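PDB 6PFX: D-alanyl transferase DltD from Enterococcus faecium TX0133A04, which probably takes part in the D-alanylation of lipoteichoic acid at the membrane of a Gram-positive bacterium, as a D-alanyl transferase of the DltD family. Local coordinates for residues 10-15 and 31-36; 151-154 and 158-161; 85-90 and 131-136; 76-81 and 114-119. All blocks are in the same frame, centred on the assembly; numbering follows the deposited sequence.

Contact 1: 10-15 and 31-36; sequences ETIRRA and NYALSE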
loop_
_atom_site.group_PDB
_atom_site.type_symbol
_atom_site.label_atom_id
_atom_site.label_comp_id
_atom_site.label_asym_id
_atom_site.label_seq_id
_atom_site.Cartn_x
_atom_site.Cartn_y
_atom_site.Cartn_z
ATOM N N GLU A 10 17.873 -8.391 -15.454
ATOM C CA GLU A 10 17.237 -9.538 -14.814
ATOM C C GLU A 10 17.190 -9.373 -13.302
ATOM O O GLU A 10 16.255 -9.859 -12.654
ATOM C CB GLU A 10 17.961 -10.827 -15.200
ATOM C CG GLU A 10 17.308 -12.095 -14.672
ATOM C CD GLU A 10 15.893 -12.314 -15.202
ATOM O OE1 GLU A 10 15.456 -11.566 -16.104
ATOM O OE2 GLU A 10 15.216 -13.242 -14.712
ATOM N N THR A 11 18.178 -8.696 -12.716
ATOM C CA THR A 11 18.116 -8.438 -11.285
ATOM C C THR A 11 16.959 -7.508 -10.958
ATOM O O THR A 11 16.258 -7.701 -9.958
ATOM C CB THR A 11 19.428 -7.832 -10.796
ATOM O OG1 THR A 11 20.516 -8.678 -11.181
ATOM C CG2 THR A 11 19.415 -7.693 -9.278
ATOM N N ILE A 12 16.757 -6.474 -11.775
ATOM C CA ILE A 12 15.662 -5.550 -11.512
ATOM C C ILE A 12 14.325 -6.268 -11.650
ATOM O O ILE A 12 13.420 -6.091 -10.826
ATOM C CB ILE A 12 15.760 -4.321 -12.433
ATOM C CG1 ILE A 12 17.103 -3.604 -12.235
ATOM C CG2 ILE A 12 14.592 -3.384 -12.159
ATOM C CD1 ILE A 12 17.338 -3.108 -10.823
ATOM N N ARG A 13 14.183 -7.092 -12.693
ATOM C CA ARG A 13 12.947 -7.844 -12.889
ATOM C C ARG A 13 12.666 -8.741 -11.693
ATOM O O ARG A 13 11.538 -8.786 -11.186
ATOM C CB ARG A 13 13.062 -8.665 -14.174
ATOM C CG ARG A 13 11.841 -9.477 -14.533
ATOM C CD ARG A 13 11.953 -9.989 -15.970
ATOM N NE ARG A 13 10.900 -10.946 -16.303
ATOM C CZ ARG A 13 11.069 -12.265 -16.390
ATOM N NH1 ARG A 13 12.258 -12.815 -16.176
ATOM N NH2 ARG A 13 10.038 -13.039 -16.701
ATOM N N ARG A 14 13.683 -9.462 -11.221
ATOM C CA ARG A 14 13.514 -10.264 -10.016
ATOM C C ARG A 14 13.096 -9.390 -8.838
ATOM O O ARG A 14 12.173 -9.735 -8.089
ATOM C CB ARG A 14 14.810 -11.015 -9.705
ATOM C CG ARG A 14 15.109 -12.163 -10.660
ATOM C CD ARG A 14 16.597 -12.511 -10.666
ATOM N NE ARG A 14 17.103 -12.803 -9.327
ATOM C CZ ARG A 14 18.367 -12.630 -8.947
ATOM N NH1 ARG A 14 19.269 -12.154 -9.798
ATOM N NH2 ARG A 14 18.728 -12.927 -7.706
ATOM N N ALA A 15 13.762 -8.244 -8.668
ATOM C CA ALA A 15 13.446 -7.349 -7.562
ATOM C C ALA A 15 12.006 -6.857 -7.625
ATOM O O ALA A 15 11.362 -6.667 -6.581
ATOM C CB ALA A 15 14.394 -6.146 -7.578
ATOM N N ASN A 31 14.765 2.853 -6.952
ATOM C CA ASN A 31 14.781 4.161 -7.608
ATOM C C ASN A 31 15.196 4.041 -9.071
ATOM O O ASN A 31 14.657 4.736 -9.942
ATOM C CB ASN A 31 15.706 5.129 -6.869
ATOM C CG ASN A 31 15.232 5.447 -5.465
ATOM O OD1 ASN A 31 14.203 4.948 -4.994
ATOM N ND2 ASN A 31 15.993 6.281 -4.779
ATOM N N TYR A 32 16.167 3.178 -9.361
ATOM C CA TYR A 32 16.505 2.916 -10.751
ATOM C C TYR A 32 15.305 2.341 -11.490
ATOM O O TYR A 32 14.954 2.784 -12.590
ATOM C CB TYR A 32 17.681 1.947 -10.835
ATOM C CG TYR A 32 18.004 1.561 -12.259
ATOM C CD1 TYR A 32 18.575 2.471 -13.120
ATOM C CD2 TYR A 32 17.715 0.296 -12.743
ATOM C CE1 TYR A 32 18.871 2.134 -14.422
ATOM C CE2 TYR A 32 18.006 -0.052 -14.039
ATOM C CZ TYR A 32 18.586 0.871 -14.876
ATOM O OH TYR A 32 18.875 0.523 -16.172
ATOM N N ALA A 33 14.663 1.336 -10.898
ATOM C CA ALA A 33 13.537 0.705 -11.566
ATOM C C ALA A 33 12.436 1.719 -11.827
ATOM O O ALA A 33 11.887 1.781 -12.931
ATOM C CB ALA A 33 13.013 -0.451 -10.721
ATOM N N LEU A 34 12.091 2.519 -10.808
ATOM C CA LEU A 34 11.040 3.518 -10.971
ATOM C C LEU A 34 11.397 4.541 -12.043
ATOM O O LEU A 34 10.498 5.089 -12.693
ATOM C CB LEU A 34 10.752 4.196 -9.629
ATOM C CG LEU A 34 10.062 3.283 -8.614
ATOM C CD1 LEU A 34 10.029 3.898 -7.226
ATOM C CD2 LEU A 34 8.645 2.943 -9.070
ATOM N N SER A 35 12.695 4.782 -12.274
ATOM C CA SER A 35 13.094 5.700 -13.336
ATOM C C SER A 35 12.778 5.172 -14.729
ATOM O O SER A 35 12.750 5.965 -15.677
ATOM C CB SER A 35 14.583 6.063 -13.237
ATOM O OG SER A 35 15.440 5.097 -13.832
ATOM N N GLU A 36 12.535 3.868 -14.874
ATOM C CA GLU A 36 12.204 3.287 -16.165
ATOM C C GLU A 36 10.706 3.382 -16.415
ATOM O O GLU A 36 9.891 3.162 -15.509
ATOM C CB GLU A 36 12.627 1.821 -16.238
ATOM C CG GLU A 36 14.096 1.575 -15.967
ATOM C CD GLU A 36 14.487 0.110 -16.108
ATOM O OE1 GLU A 36 13.710 -0.680 -16.690
ATOM O OE2 GLU A 36 15.583 -0.253 -15.636
#
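Ile12 carries this helix-to-helix contact, meeting Ala33 with one branch and Tyr32 with the other. The backbones come closest at Ile12 and Ala33, whose CA atoms are 6.6 Å apart. The branch methyl is the tighter of the two links, with Ile12 CG2 lying 3.6 Å from Ala33 CB. The small alanine side chain lets the helices approach at this point, and both residues are buried. With chi1 at -58°, CG1 of Ile12 stands opposite the carbonyl carbon, which places the longer branch beside the tyrosine ring. There the methyl Ile12 CD1 reaches Tyr32 CD2 at 3.9 Å, arriving at the edge of the ring and close to its plane. CG1 follows alongside, 4.0 Å from the same CD2 atom. The two side chains cross at about a right angle, and the ring closes the solvent-facing border of a contact that is otherwise buried. No hydrogen bond passes between the segments; the association is apolar. On the inner side, Ile12 and Ala33 both rest on Tyr39 of strand 39-43, Ala33 also touches Phe70 of strand 68-71, and Ile29 adds to the packing around Ile12. Helices 9-18 and 28-35 thus meet over neighbouring strands of the parallel sheet, the kind of helical layer that flanks the central sheet in the alpha/beta fold of the SGNH hydrolase clan.

Contact 2: 151-154 and 158-161; sequences SKVK and TLTA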
loop_
_atom_site.group_PDB
_atom_site.type_symbol
_atom_site.label_atom_id
_atom_site.label_comp_id
_atom_site.label_asym_id
_atom_site.label_seq_id
_atom_site.Cartn_x
_atom_site.Cartn_y
_atom_site.Cartn_z
ATOM N N SER A 151 10.229 4.271 19.639
ATOM C CA SER A 151 11.459 4.135 20.410
ATOM C C SER A 151 12.667 3.883 19.521
ATOM O O SER A 151 13.772 4.343 19.836
ATOM C CB SER A 151 11.296 3.016 21.439
ATOM O OG SER A 151 10.284 3.354 22.369
ATOM N N LYS A 152 12.490 3.164 18.412
ATOM C CA LYS A 152 13.626 2.892 17.541
ATOM C C LYS A 152 14.229 4.185 17.014
ATOM O O LYS A 152 15.449 4.281 16.846
ATOM C CB LYS A 152 13.204 1.984 16.388
ATOM C CG LYS A 152 14.369 1.323 15.671
ATOM C CD LYS A 152 13.918 0.081 14.920
ATOM C CE LYS A 152 15.099 -0.822 14.596
ATOM N NZ LYS A 152 14.682 -2.071 13.899
ATOM N N VAL A 153 13.395 5.193 16.756
ATOM C CA VAL A 153 13.902 6.492 16.322
ATOM C C VAL A 153 14.621 7.192 17.467
ATOM O O VAL A 153 15.686 7.792 17.276
ATOM C CB VAL A 153 12.737 7.332 15.767
ATOM C CG1 VAL A 153 13.152 8.791 15.557
ATOM C CG2 VAL A 153 12.212 6.727 14.470
ATOM N N LYS A 154 14.053 7.111 18.678
ATOM C CA LYS A 154 14.619 7.753 19.857
ATOM C C LYS A 154 15.980 7.181 20.245
ATOM O O LYS A 154 16.734 7.843 20.968
ATOM C CB LYS A 154 13.672 7.582 21.059
ATOM C CG LYS A 154 12.259 8.159 20.909
ATOM C CD LYS A 154 12.242 9.682 20.821
ATOM C CE LYS A 154 12.799 10.340 22.079
ATOM N NZ LYS A 154 12.595 11.817 22.090
ATOM N N THR A 158 21.166 12.120 17.819
ATOM C CA THR A 158 21.378 13.162 16.819
ATOM C C THR A 158 20.131 13.356 15.965
ATOM O O THR A 158 19.670 14.486 15.764
ATOM C CB THR A 158 22.597 12.803 15.975
ATOM O OG1 THR A 158 23.728 12.658 16.847
ATOM C CG2 THR A 158 22.878 13.883 14.948
ATOM N N LEU A 159 19.557 12.260 15.467
ATOM C CA LEU A 159 18.337 12.365 14.672
ATOM C C LEU A 159 17.195 12.950 15.491
ATOM O O LEU A 159 16.432 13.789 14.999
ATOM C CB LEU A 159 17.963 10.993 14.108
ATOM C CG LEU A 159 16.567 10.825 13.500
ATOM C CD1 LEU A 159 16.444 11.647 12.233
ATOM C CD2 LEU A 159 16.276 9.361 13.210
ATOM N N THR A 160 17.062 12.520 16.744
ATOM C CA THR A 160 15.956 12.993 17.568
ATOM C C THR A 160 15.980 14.511 17.717
ATOM O O THR A 160 14.931 15.166 17.646
ATOM C CB THR A 160 16.011 12.297 18.931
ATOM O OG1 THR A 160 15.699 10.904 18.776
ATOM C CG2 THR A 160 15.035 12.931 19.883
ATOM N N ALA A 161 17.157 15.094 17.940
ATOM C CA ALA A 161 17.227 16.543 18.098
ATOM C C ALA A 161 16.858 17.246 16.800
ATOM O O ALA A 161 16.214 18.302 16.815
ATOM C CB ALA A 161 18.622 16.954 18.558
#
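Lys154 and Thr160 mark the closest approach of two short helical segments, with their CA atoms 5.9 Å apart. Residues 151-154 form a brief helical turn, and three residues later the chain has already entered helix 157-167, so the contact bridges a tight helix-to-helix corner. Thr160 sits at the centre of it. Its hydroxyl faces the end of the first turn, OG1 standing 3.5 Å from Val153 O and equally far from Lys154 CA, but it makes no hydrogen bond across the contact. Instead OG1 is hydrogen-bonded to Asn156 O, one turn back along the chain. The methyl points to the lysine: Thr160 CG2 lies 3.5 Å from Lys154 NZ and 4.1 Å from Lys154 CE. The CB of Lys154 starts away from the second segment, but three successive torsions near -60° (chi1 to chi3) curl the chain back until its amino end passes across the threonine at about a right angle. On the buried side, Val153 CG1 touches Leu159 CD2 at 3.9 Å, again with the side chains crossing roughly perpendicularly. Tyr121 packs against both of these residues, while Phe117 of helix 114-120 adds to the cover of Val153. Asn156, just before the second helix, accepts a hydrogen bond from Leu159 N on its OD1, as an N-cap does. The chemistry therefore splits in two: van der Waals contact joins the segments, while the polar bonds that fix Thr160 and the start of the second helix come from the intervening corner.

Contact 3: 85-90 and 131-136; sequences MMRSAG and FSMKKV
Arg87 grips the hydroxyl of Ser132 with its guanidinium group, tying helix 79-89 to the C-terminal end of helix 123-132 in the helical part of this SGNH-clan alpha/beta protein. The main bond runs from Arg87 NH2 to Ser132 OG, 3.1 Å long and noticeably bent, with an N-H...O angle of 137°. The hydroxyl lies 27° out of the guanidinium plane, and Arg87 NE adds a weak second bond to the same OG at 3.4 Å. Ser132 OG is in turn hydrogen-bonded to Trp129 O, so a backbone carbonyl one turn back helps to position it. The far side of the arginine has stronger partners: NH1 makes a salt bridge with Asp140 OD1 and a hydrogen bond with Tyr83 OH. Held from both ends, the guanidinium would have little freedom to rotate. A bend at chi2 (77°) in an otherwise extended chain swings it across to the serine. Solvent extends the link, since a water accepts from Arg87 NH2 at 3.1 Å and donates to Lys135 O at 3.3 Å, carrying the connection into the loop that follows the helix. Packing adds less. Trp129 touches the arginine from within helix 123-132, and Met133, the first residue to leave that helix, crosses Arg87 at about a right angle while its side chain also touches Leu171. At that crossing the methylene CG of Met133 lies 3.8 Å from Arg87 NH2.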
loop_
_atom_site.group_PDB
_atom_site.type_symbol
_atom_site.label_atom_id
_atom_site.label_comp_id
_atom_site.label_asym_id
_atom_site.label_seq_id
_atom_site.Cartn_x
_atom_site.Cartn_y
_atom_site.Cartn_z
ATOM N N MET A 85 9.122 5.222 1.291
ATOM C CA MET A 85 9.551 4.706 -0.002
ATOM C C MET A 85 9.376 5.761 -1.086
ATOM O O MET A 85 10.291 6.013 -1.878
ATOM C CB MET A 85 8.758 3.451 -0.358
ATOM C CG MET A 85 8.939 2.318 0.614
ATOM S SD MET A 85 8.010 0.855 0.115
ATOM C CE MET A 85 7.727 0.119 1.729
ATOM N N MET A 86 8.200 6.392 -1.131
ATOM C CA MET A 86 7.918 7.362 -2.181
ATOM C C MET A 86 8.863 8.551 -2.099
ATOM O O MET A 86 9.420 8.990 -3.114
ATOM C CB MET A 86 6.489 7.874 -2.035
ATOM C CG MET A 86 5.429 6.858 -2.329
ATOM S SD MET A 86 3.813 7.618 -2.066
ATOM C CE MET A 86 2.798 6.179 -2.328
ATOM N N ARG A 87 9.019 9.108 -0.891
ATOM C CA ARG A 87 9.844 10.295 -0.688
ATOM C C ARG A 87 11.300 10.015 -1.033
ATOM O O ARG A 87 11.984 10.866 -1.613
ATOM C CB ARG A 87 9.712 10.762 0.767
ATOM C CG ARG A 87 10.488 12.033 1.117
ATOM C CD ARG A 87 9.760 13.257 0.586
ATOM N NE ARG A 87 10.487 14.506 0.805
ATOM C CZ ARG A 87 10.109 15.497 1.615
ATOM N NH1 ARG A 87 8.984 15.425 2.328
ATOM N NH2 ARG A 87 10.873 16.584 1.698
ATOM N N SER A 88 11.803 8.837 -0.664
ATOM C CA SER A 88 13.201 8.514 -0.923
ATOM C C SER A 88 13.450 8.230 -2.398
ATOM O O SER A 88 14.594 8.319 -2.853
ATOM C CB SER A 88 13.638 7.316 -0.075
ATOM O OG SER A 88 12.946 6.128 -0.434
ATOM N N ALA A 89 12.411 7.886 -3.156
ATOM C CA ALA A 89 12.566 7.773 -4.598
ATOM C C ALA A 89 12.724 9.139 -5.250
ATOM O O ALA A 89 13.269 9.229 -6.357
ATOM C CB ALA A 89 11.371 7.027 -5.188
ATOM N N GLY A 90 12.261 10.197 -4.591
ATOM C CA GLY A 90 12.436 11.535 -5.126
ATOM C C GLY A 90 11.904 11.661 -6.537
ATOM O O GLY A 90 10.783 11.230 -6.851
ATOM N N PHE A 131 17.805 15.314 4.186
ATOM C CA PHE A 131 18.706 16.029 3.283
ATOM C C PHE A 131 17.980 16.588 2.069
ATOM O O PHE A 131 18.532 17.467 1.397
ATOM C CB PHE A 131 19.875 15.122 2.871
ATOM C CG PHE A 131 20.886 14.905 3.972
ATOM C CD1 PHE A 131 21.835 15.874 4.272
ATOM C CD2 PHE A 131 20.891 13.739 4.709
ATOM C CE1 PHE A 131 22.758 15.677 5.296
ATOM C CE2 PHE A 131 21.813 13.543 5.728
ATOM C CZ PHE A 131 22.746 14.510 6.015
ATOM N N SER A 132 16.752 16.128 1.806
ATOM C CA SER A 132 15.950 16.617 0.693
ATOM C C SER A 132 15.186 17.885 1.039
ATOM O O SER A 132 14.816 18.638 0.131
ATOM C CB SER A 132 14.914 15.557 0.280
ATOM O OG SER A 132 13.745 15.592 1.099
ATOM N N MET A 133 14.938 18.129 2.327
ATOM C CA MET A 133 14.084 19.231 2.743
ATOM C C MET A 133 14.751 20.569 2.464
ATOM O O MET A 133 15.876 20.818 2.904
ATOM C CB MET A 133 13.803 19.139 4.245
ATOM C CG MET A 133 12.862 18.025 4.646
ATOM S SD MET A 133 12.617 17.927 6.431
ATOM C CE MET A 133 12.349 19.641 6.815
ATOM N N LYS A 134 14.044 21.436 1.742
ATOM C CA LYS A 134 14.470 22.815 1.559
ATOM C C LYS A 134 13.644 23.785 2.386
ATOM O O LYS A 134 14.110 24.892 2.666
ATOM C CB LYS A 134 14.378 23.218 0.082
ATOM C CG LYS A 134 15.209 22.357 -0.860
ATOM C CD LYS A 134 16.712 22.490 -0.606
ATOM C CE LYS A 134 17.277 23.845 -1.062
ATOM N NZ LYS A 134 18.678 24.053 -0.577
ATOM N N LYS A 135 12.438 23.388 2.783
ATOM C CA LYS A 135 11.623 24.147 3.712
ATOM C C LYS A 135 10.799 23.136 4.494
ATOM O O LYS A 135 10.650 21.982 4.087
ATOM C CB LYS A 135 10.697 25.124 2.991
ATOM C CG LYS A 135 9.609 24.450 2.184
ATOM C CD LYS A 135 8.774 25.466 1.414
ATOM C CE LYS A 135 7.620 24.794 0.687
ATOM N NZ LYS A 135 8.083 23.684 -0.200
ATOM N N VAL A 136 10.249 23.582 5.612
ATOM C CA VAL A 136 9.451 22.726 6.481
ATOM C C VAL A 136 7.987 22.948 6.129
ATOM O O VAL A 136 7.455 24.048 6.301
ATOM C CB VAL A 136 9.741 23.006 7.961
ATOM C CG1 VAL A 136 8.922 22.088 8.849
ATOM C CG2 VAL A 136 11.236 22.822 8.242
HETATM O O HOH W 1 9.667 19.286 2.460
#

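Contact 4: 76-81 and 114-119; sequences GTQSLS and TDYFNT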
loop_
_atom_site.group_PDB
_atom_site.type_symbol
_atom_site.label_atom_id
_atom_site.label_comp_id
_atom_site.label_asym_id
_atom_site.label_seq_id
_atom_site.Cartn_x
_atom_site.Cartn_y
_atom_site.Cartn_z
ATOM N N GLY A 76 2.638 -5.829 6.639
ATOM C CA GLY A 76 2.809 -4.797 7.633
ATOM C C GLY A 76 3.232 -3.438 7.115
ATOM O O GLY A 76 3.414 -2.524 7.927
ATOM N N THR A 77 3.397 -3.263 5.801
ATOM C CA THR A 77 3.656 -1.931 5.262
ATOM C C THR A 77 2.338 -1.158 5.220
ATOM O O THR A 77 1.376 -1.606 4.587
ATOM C CB THR A 77 4.291 -1.961 3.871
ATOM O OG1 THR A 77 3.446 -2.647 2.942
ATOM C CG2 THR A 77 5.651 -2.634 3.923
ATOM N N GLN A 78 2.284 -0.024 5.926
ATOM C CA GLN A 78 1.127 0.873 5.915
ATOM C C GLN A 78 1.561 2.238 5.382
ATOM O O GLN A 78 2.584 2.338 4.696
ATOM C CB GLN A 78 0.488 0.948 7.308
ATOM C CG GLN A 78 0.191 -0.438 7.893
ATOM C CD GLN A 78 -0.752 -0.487 9.115
ATOM O OE1 GLN A 78 -1.029 -1.581 9.622
ATOM N NE2 GLN A 78 -1.243 0.663 9.587
ATOM N N SER A 79 0.802 3.301 5.666
ATOM C CA SER A 79 1.004 4.538 4.908
ATOM C C SER A 79 2.345 5.197 5.217
ATOM O O SER A 79 2.999 5.723 4.311
ATOM C CB SER A 79 -0.139 5.528 5.141
ATOM O OG SER A 79 -1.342 5.030 4.585
ATOM N N LEU A 80 2.763 5.199 6.487
ATOM C CA LEU A 80 4.012 5.856 6.859
ATOM C C LEU A 80 5.194 5.207 6.146
ATOM O O LEU A 80 6.028 5.893 5.542
ATOM C CB LEU A 80 4.181 5.800 8.375
ATOM C CG LEU A 80 5.213 6.728 9.000
ATOM C CD1 LEU A 80 4.904 6.855 10.478
ATOM C CD2 LEU A 80 6.587 6.179 8.814
ATOM N N SER A 81 5.254 3.874 6.162
ATOM C CA SER A 81 6.354 3.191 5.495
ATOM C C SER A 81 6.332 3.458 3.997
ATOM O O SER A 81 7.379 3.688 3.380
ATOM C CB SER A 81 6.273 1.691 5.748
ATOM O OG SER A 81 6.487 1.423 7.115
ATOM N N THR A 114 3.784 -0.807 16.424
ATOM C CA THR A 114 5.208 -0.531 16.543
ATOM C C THR A 114 6.028 -1.613 15.859
ATOM O O THR A 114 7.017 -1.323 15.177
ATOM C CB THR A 114 5.559 -0.416 18.025
ATOM O OG1 THR A 114 4.864 0.706 18.584
ATOM C CG2 THR A 114 7.041 -0.230 18.206
ATOM N N ASP A 115 5.613 -2.868 16.004
ATOM C CA ASP A 115 6.348 -3.974 15.403
ATOM C C ASP A 115 6.430 -3.834 13.887
ATOM O O ASP A 115 7.453 -4.176 13.280
ATOM C CB ASP A 115 5.674 -5.274 15.834
ATOM C CG ASP A 115 5.288 -5.263 17.318
ATOM O OD1 ASP A 115 4.386 -4.474 17.705
ATOM O OD2 ASP A 115 5.900 -6.028 18.096
ATOM N N TYR A 116 5.370 -3.315 13.255
ATOM C CA TYR A 116 5.373 -3.131 11.806
ATOM C C TYR A 116 6.264 -1.958 11.420
ATOM O O TYR A 116 7.062 -2.052 10.479
ATOM C CB TYR A 116 3.945 -2.902 11.303
ATOM C CG TYR A 116 3.050 -4.134 11.348
ATOM C CD1 TYR A 116 3.586 -5.415 11.305
ATOM C CD2 TYR A 116 1.669 -4.012 11.425
ATOM C CE1 TYR A 116 2.765 -6.541 11.341
ATOM C CE2 TYR A 116 0.846 -5.131 11.471
ATOM C CZ TYR A 116 1.401 -6.387 11.426
ATOM O OH TYR A 116 0.585 -7.492 11.465
ATOM N N PHE A 117 6.136 -0.839 12.139
ATOM C CA PHE A 117 6.989 0.308 11.861
ATOM C C PHE A 117 8.457 -0.094 11.926
ATOM O O PHE A 117 9.253 0.257 11.045
ATOM C CB PHE A 117 6.712 1.441 12.848
ATOM C CG PHE A 117 7.681 2.574 12.711
ATOM C CD1 PHE A 117 7.485 3.555 11.761
ATOM C CD2 PHE A 117 8.815 2.619 13.491
ATOM C CE1 PHE A 117 8.395 4.575 11.606
ATOM C CE2 PHE A 117 9.727 3.645 13.345
ATOM C CZ PHE A 117 9.517 4.618 12.399
ATOM N N ASN A 118 8.829 -0.843 12.971
ATOM C CA ASN A 118 10.227 -1.199 13.186
ATOM C C ASN A 118 10.770 -2.068 12.057
ATOM O O ASN A 118 11.943 -1.947 11.685
ATOM C CB ASN A 118 10.390 -1.924 14.525
ATOM C CG ASN A 118 10.168 -1.015 15.717
ATOM O OD1 ASN A 118 10.175 0.209 15.596
ATOM N ND2 ASN A 118 9.975 -1.616 16.886
ATOM N N THR A 119 9.941 -2.958 11.502
ATOM C CA THR A 119 10.422 -3.845 10.448
ATOM C C THR A 119 10.891 -3.066 9.226
ATOM O O THR A 119 11.891 -3.430 8.594
ATOM C CB THR A 119 9.326 -4.831 10.043
ATOM O OG1 THR A 119 9.006 -5.661 11.159
ATOM C CG2 THR A 119 9.783 -5.696 8.875
HETATM O O HOH W 2 8.596 1.997 8.685
#
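Tyr116 lays one face of its ring over the backbone of Gly76, the two CA atoms being 5.2 Å apart. Gly76 CA stands 3.8 Å from the ring centroid and only 14° off the normal, a CH-pi contact. Having no side chain, Gly76 adopts a positive phi and lets the aromatic ring settle directly on its main chain. The carbonyl joins in as well, Gly76 O lying 3.4 Å from Tyr116 CB. Gln78 approaches the same ring obliquely, its amide plane inclined by 49° to the aromatic plane and OE1 4.1 Å from Tyr116 CD2. Its NE2 is hydrogen-bonded to Glu271 OE1, which helps to set the amide. The next residue of helix 114-120, Phe117, presents its edge instead of its face: Leu80 CD2 lies near the ring plane, 3.7 Å from Phe117 CE1. The anti placement of CG relative to N (chi1 173°) brings the ring end against the leucine, although CB does not point straight at it, and Phe150 stacks with the ring. A water completes the junction, hydrogen-bonded to Ser81 OG at 2.7 Å and donating to Phe117 O at 3.0 Å. Thr77 OG1 is hydrogen-bonded to Gly44 O, tying the turn to the end of strand 39-43. Helix 114-120 thus docks on the turn before helix 79-89; Gly76 lies near, without touching, Ser46, His348 and Asp345, whose geometry is consistent with an SGNH-type Ser-His-Asp triad.

Overall arrangement
Along the chain contact 1 comes first, the segments of contacts 4 and 3 then alternate, and contact 2 closes the series. Helix 79-89 serves both contact 4, at its start, and contact 3, at its end; their second segments lie on the successive helices 114-120 and 123-132. The centres of these two contacts are about 19 Å apart, and Met85 touches Thr77 between them. Contact 1, beside the parallel sheet, meets contact 3 where Asn31 probably hydrogen-bonds Ser88. Contact 2, its centre about 17 Å from that of contact 4, touches it through Val153 and Phe117. Packing thus runs continuously from the sheet-flanking helices, past the neighbourhood of a possible Ser-His-Asp triad near contact 4, to the peripheral helices.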